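Local atomic coordinates of fructose-bisphosphate aldolase (Plasmodium falciparum, PDB entry 4TR9), a protein that belongs to the class I aldolases, enzymes whose chain folds as a TIM barrel of parallel strands wrapped in helices. Residues T253-G257 with V289-I294; V30-I36 with A303-S307. All coordinates share one frame; numbering follows the deposited sequence. Where two conformers were deposited one is given.

Interaction 1 of 2, residues T253-G257 with V289-I294; sequences TQDVG and VNLNSI
Thr253 meets Ser293 and Asn290 where two outer helices of the TIM barrel, 253-267 and 284-295, pack against each other. The short helical segments approach to 8.0 Å between axes and cross at -56°. The contact is polar at the start of helix 253-267 and apolar one turn on. Thr253 holds its hydroxyl opposite its own backbone N (chi1 177°), which sends OG1 toward the second helix. There Thr253 OG1 and Ser293 OG form a hydrogen bond that refines very short, at 2.5 Å, so its exact length is doubtful. Asn290 OD1 lies 2.9 Å from Thr253 OG1, a possible second bond. The Asn290 side chain leaves its backbone alongside the contact, and its amide end turns in toward Thr253. The amide's other end is held too: Asn290 ND2 hydrogen-bonds to Gln282 OE1. That bond should fix which end of the amide faces Thr253. Val289 crosses Thr253 at about a right angle, and its CG1 sits 3.5 Å from Thr253 OG1. It gives the hydroxyl an apolar neighbour. Val256 CG1 comes up to Asn290 CG at 4.2 Å, again nearly square on. Deeper in, Gly257 has no side chain, and the two backbones come close, with Gly257 CA 4.2 Å from Ile294 CA. Ile294 meets this bare backbone with the methylene of its longer branch, Ile294 CG1 resting 3.8 Å from Gly257 CA.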
loop_
_atom_site.group_PDB
_atom_site.type_symbol
_atom_site.label_atom_id
_atom_site.label_comp_id
_atom_site.label_asym_id
_atom_site.label_seq_id
_atom_site.Cartn_x
_atom_site.Cartn_y
_atom_site.Cartn_z
ATOM N N THR A 253 -22.985 -20.121 21.121
ATOM C CA THR A 253 -23.454 -19.581 19.849
ATOM C C THR A 253 -23.569 -18.058 19.885
ATOM O O THR A 253 -23.489 -17.401 18.847
ATOM C CB THR A 253 -24.818 -20.182 19.451
ATOM O OG1 THR A 253 -25.277 -19.572 18.239
ATOM C CG2 THR A 253 -25.848 -19.959 20.550
ATOM N N GLN A 254 -23.754 -17.499 21.077
ATOM C CA GLN A 254 -23.830 -16.050 21.227
ATOM C C GLN A 254 -22.446 -15.422 21.109
ATOM O O GLN A 254 -22.311 -14.272 20.691
ATOM C CB GLN A 254 -24.471 -15.673 22.564
ATOM C CG GLN A 254 -25.975 -15.888 22.609
ATOM C CD GLN A 254 -26.611 -15.290 23.848
ATOM O OE1 GLN A 254 -25.920 -14.929 24.801
ATOM N NE2 GLN A 254 -27.934 -15.175 23.838
ATOM N N ASP A 255 -21.421 -16.182 21.483
ATOM C CA ASP A 255 -20.044 -15.738 21.308
ATOM C C ASP A 255 -19.719 -15.652 19.822
ATOM O O ASP A 255 -18.984 -14.767 19.385
ATOM C CB ASP A 255 -19.071 -16.680 22.017
ATOM C CG ASP A 255 -19.220 -16.645 23.526
ATOM O OD1 ASP A 255 -19.639 -15.595 24.058
ATOM O OD2 ASP A 255 -18.916 -17.664 24.179
ATOM N N VAL A 256 -20.278 -16.580 19.051
ATOM C CA VAL A 256 -20.134 -16.561 17.601
ATOM C C VAL A 256 -20.833 -15.339 17.015
ATOM O O VAL A 256 -20.272 -14.632 16.180
ATOM C CB VAL A 256 -20.707 -17.842 16.958
ATOM C CG1 VAL A 256 -20.790 -17.692 15.447
ATOM C CG2 VAL A 256 -19.866 -19.050 17.338
ATOM N N GLY A 257 -22.057 -15.091 17.472
ATOM C CA GLY A 257 -22.846 -13.974 16.986
ATOM C C GLY A 257 -22.263 -12.613 17.323
ATOM O O GLY A 257 -22.291 -11.700 16.498
ATOM N N VAL A 289 -28.588 -22.140 13.866
ATOM C CA VAL A 289 -28.541 -21.564 15.205
ATOM C C VAL A 289 -27.611 -20.353 15.244
ATOM O O VAL A 289 -27.965 -19.307 15.787
ATOM C CB VAL A 289 -28.081 -22.603 16.248
ATOM C CG1 VAL A 289 -27.841 -21.941 17.595
ATOM C CG2 VAL A 289 -29.111 -23.717 16.374
ATOM N N ASN A 290 -26.429 -20.498 14.654
ATOM C CA ASN A 290 -25.455 -19.412 14.621
ATOM C C ASN A 290 -25.945 -18.224 13.801
ATOM O O ASN A 290 -25.763 -17.075 14.198
ATOM C CB ASN A 290 -24.116 -19.909 14.073
ATOM C CG ASN A 290 -23.438 -20.900 15.000
ATOM O OD1 ASN A 290 -23.608 -20.843 16.218
ATOM N ND2 ASN A 290 -22.667 -21.815 14.427
ATOM N N LEU A 291 -26.567 -18.504 12.659
ATOM C CA LEU A 291 -27.143 -17.452 11.828
ATOM C C LEU A 291 -28.253 -16.731 12.586
ATOM O O LEU A 291 -28.442 -15.524 12.437
ATOM C CB LEU A 291 -27.681 -18.029 10.516
ATOM C CG LEU A 291 -28.377 -17.044 9.573
ATOM C CD1 LEU A 291 -27.430 -15.928 9.161
ATOM C CD2 LEU A 291 -28.928 -17.764 8.351
ATOM N N ASN A 292 -28.983 -17.485 13.401
ATOM C CA ASN A 292 -30.026 -16.918 14.243
ATOM C C ASN A 292 -29.438 -16.038 15.339
ATOM O O ASN A 292 -29.965 -14.965 15.634
ATOM C CB ASN A 292 -30.875 -18.030 14.863
ATOM C CG ASN A 292 -31.939 -17.497 15.798
ATOM O OD1 ASN A 292 -33.026 -17.115 15.365
ATOM N ND2 ASN A 292 -31.633 -17.469 17.090
ATOM N N SER A 293 -28.344 -16.500 15.936
ATOM C CA SER A 293 -27.674 -15.760 16.998
ATOM C C SER A 293 -27.143 -14.427 16.484
ATOM O O SER A 293 -27.118 -13.434 17.211
ATOM C CB SER A 293 -26.533 -16.589 17.592
ATOM O OG SER A 293 -27.010 -17.818 18.109
ATOM N N ILE A 294 -26.722 -14.417 15.224
ATOM C CA ILE A 294 -26.227 -13.204 14.583
ATOM C C ILE A 294 -27.358 -12.203 14.359
ATOM O O ILE A 294 -27.206 -11.011 14.629
ATOM C CB ILE A 294 -25.549 -13.521 13.233
ATOM C CG1 ILE A 294 -24.312 -14.394 13.451
ATOM C CG2 ILE A 294 -25.158 -12.244 12.518
ATOM C CD1 ILE A 294 -23.635 -14.818 12.166
#

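Interaction 2 of 2, residues V30-I36 with A303-S307; sequences VQAGKGI and ALTFS
Ile36 N donates to Phe306 O at 2.8 Å, and the bond is nearly straight, with 165° at the hydrogen. Just before it, the hydroxyl of Thr305 reaches back to the other chain segment. Thr305 OG1 donates to Lys34 O at 3.1 Å, with the donor tilted from the carbonyl plane. The Thr305 rotamer (chi1 171°) serves both sides of the residue: OG1 goes to Lys34, while CG2 packs 3.8 Å from Val30 CG1. Strands 35-39 and 303-308 are the first and last barrel strands along the chain, and they lie side by side and parallel in the wall of the TIM barrel. One face of the Phe306 ring is turned to Gly35. The CA of Gly35 is 3.7 Å from the centroid of the Phe306 ring, over the face and shifted toward the rim, a CH-pi contact. Gly35 has no side chain, so its backbone can sit this close to the ring. Just before Gly35 in the chain, a type II turn runs from Gln31 to Lys34, with Gly33 at its third position in the positive-phi conformation. Val30, before the turn, packs on the start of strand 303-308, its CB 3.8 Å from Ala303 CB. Beyond Gly35, Ser307 CA makes a CA-H...O contact of 3.3 Å with Ile36 O. Ser307 OG lies 3.9 Å from Ile36 CG2.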
loop_
_atom_site.group_PDB
_atom_site.type_symbol
_atom_site.label_atom_id
_atom_site.label_comp_id
_atom_site.label_asym_id
_atom_site.label_seq_id
_atom_site.Cartn_x
_atom_site.Cartn_y
_atom_site.Cartn_z
ATOM N N VAL A 30 -30.899 -10.390 -1.191
ATOM C CA VAL A 30 -30.926 -10.364 0.265
ATOM C C VAL A 30 -32.261 -9.821 0.769
ATOM O O VAL A 30 -32.325 -9.165 1.811
ATOM C CB VAL A 30 -29.768 -9.522 0.842
ATOM C CG1 VAL A 30 -28.437 -10.215 0.592
ATOM C CG2 VAL A 30 -29.769 -8.123 0.242
ATOM N N GLN A 31 -33.323 -10.103 0.019
ATOM C CA GLN A 31 -34.671 -9.682 0.388
ATOM C C GLN A 31 -35.060 -10.284 1.736
ATOM O O GLN A 31 -34.553 -11.340 2.116
ATOM C CB GLN A 31 -35.675 -10.086 -0.697
ATOM C CG GLN A 31 -37.012 -9.359 -0.627
ATOM C CD GLN A 31 -37.926 -9.695 -1.793
ATOM O OE1 GLN A 31 -37.650 -10.608 -2.573
ATOM N NE2 GLN A 31 -39.020 -8.952 -1.920
ATOM N N ALA A 32 -35.956 -9.605 2.447
ATOM C CA ALA A 32 -36.331 -9.979 3.809
ATOM C C ALA A 32 -36.768 -11.437 3.932
ATOM O O ALA A 32 -37.753 -11.857 3.325
ATOM C CB ALA A 32 -37.437 -9.060 4.314
ATOM N N GLY A 33 -36.018 -12.202 4.719
ATOM C CA GLY A 33 -36.358 -13.584 4.999
ATOM C C GLY A 33 -35.856 -14.584 3.977
ATOM O O GLY A 33 -36.019 -15.791 4.154
ATOM N N LYS A 34 -35.243 -14.092 2.905
ATOM C CA LYS A 34 -34.748 -14.968 1.851
ATOM C C LYS A 34 -33.227 -15.091 1.887
ATOM O O LYS A 34 -32.536 -14.238 2.443
ATOM C CB LYS A 34 -35.204 -14.463 0.480
ATOM C CG LYS A 34 -36.713 -14.481 0.287
ATOM C CD LYS A 34 -37.101 -14.027 -1.111
ATOM C CE LYS A 34 -38.608 -14.062 -1.306
ATOM N NZ LYS A 34 -39.002 -13.616 -2.671
ATOM N N GLY A 35 -32.716 -16.167 1.294
ATOM C CA GLY A 35 -31.287 -16.412 1.241
ATOM C C GLY A 35 -30.865 -17.007 -0.088
ATOM O O GLY A 35 -31.659 -17.070 -1.027
ATOM N N ILE A 36 -29.615 -17.452 -0.169
ATOM C CA ILE A 36 -29.080 -18.004 -1.408
ATOM C C ILE A 36 -28.741 -19.486 -1.266
ATOM O O ILE A 36 -28.130 -19.902 -0.282
ATOM C CB ILE A 36 -27.820 -17.236 -1.865
ATOM C CG1 ILE A 36 -28.139 -15.752 -2.053
ATOM C CG2 ILE A 36 -27.263 -17.826 -3.153
ATOM C CD1 ILE A 36 -26.962 -14.929 -2.532
ATOM N N ALA A 303 -28.260 -6.630 5.423
ATOM C CA ALA A 303 -28.953 -7.898 5.611
ATOM C C ALA A 303 -27.944 -9.022 5.834
ATOM O O ALA A 303 -27.112 -9.302 4.972
ATOM C CB ALA A 303 -29.842 -8.206 4.417
ATOM N N LEU A 304 -28.016 -9.656 6.999
ATOM C CA LEU A 304 -27.114 -10.756 7.318
ATOM C C LEU A 304 -27.818 -12.094 7.139
ATOM O O LEU A 304 -28.337 -12.672 8.096
ATOM C CB LEU A 304 -26.578 -10.619 8.745
ATOM C CG LEU A 304 -25.799 -9.331 9.021
ATOM C CD1 LEU A 304 -25.146 -9.370 10.389
ATOM C CD2 LEU A 304 -24.758 -9.098 7.944
ATOM N N THR A 305 -27.836 -12.578 5.900
ATOM C CA THR A 305 -28.503 -13.831 5.577
ATOM C C THR A 305 -27.489 -14.928 5.259
ATOM O O THR A 305 -26.368 -14.913 5.768
ATOM C CB THR A 305 -29.478 -13.656 4.396
ATOM O OG1 THR A 305 -29.963 -14.937 3.975
ATOM C CG2 THR A 305 -28.792 -12.963 3.228
ATOM N N PHE A 306 -27.883 -15.876 4.413
ATOM C CA PHE A 306 -27.071 -17.064 4.175
ATOM C C PHE A 306 -26.851 -17.372 2.697
ATOM O O PHE A 306 -27.680 -17.044 1.847
ATOM C CB PHE A 306 -27.717 -18.277 4.851
ATOM C CG PHE A 306 -29.107 -18.583 4.357
ATOM C CD1 PHE A 306 -29.309 -19.488 3.327
ATOM C CD2 PHE A 306 -30.210 -17.965 4.924
ATOM C CE1 PHE A 306 -30.585 -19.769 2.871
ATOM C CE2 PHE A 306 -31.489 -18.241 4.470
ATOM C CZ PHE A 306 -31.676 -19.146 3.445
ATOM N N SER A 307 -25.719 -18.005 2.405
ATOM C CA SER A 307 -25.458 -18.580 1.092
ATOM C C SER A 307 -25.039 -20.029 1.283
ATOM O O SER A 307 -23.934 -20.426 0.911
ATOM C CB SER A 307 -24.378 -17.797 0.345
ATOM O OG SER A 307 -24.117 -18.372 -0.925
#

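In the fold
Interaction 1 lies on the helical outside of the barrel and interaction 2 in its wall, with centres 15 Å apart. Helix 284-295 and strand 303-308 are consecutive in the chain, and they tie the two together. Leu291 points away from residues 253-257 and packs on the strand, with Leu291 CD2 3.7 Å from Phe306 CD2. Ile294, part of interaction 1, also reaches the strand: its CG2 is 3.6 Å from Leu304 CD1. Interaction 2 is nearer the ligand pocket. The Ser307 side chain lies about 6 Å from the bound N'-[(E)-(2,4-dichlorophenyl)methylidene]-3,4-dihydroxybenzohydrazide, and Ser307 OG makes a weak hydrogen bond with Lys237 NZ, a residue of that pocket.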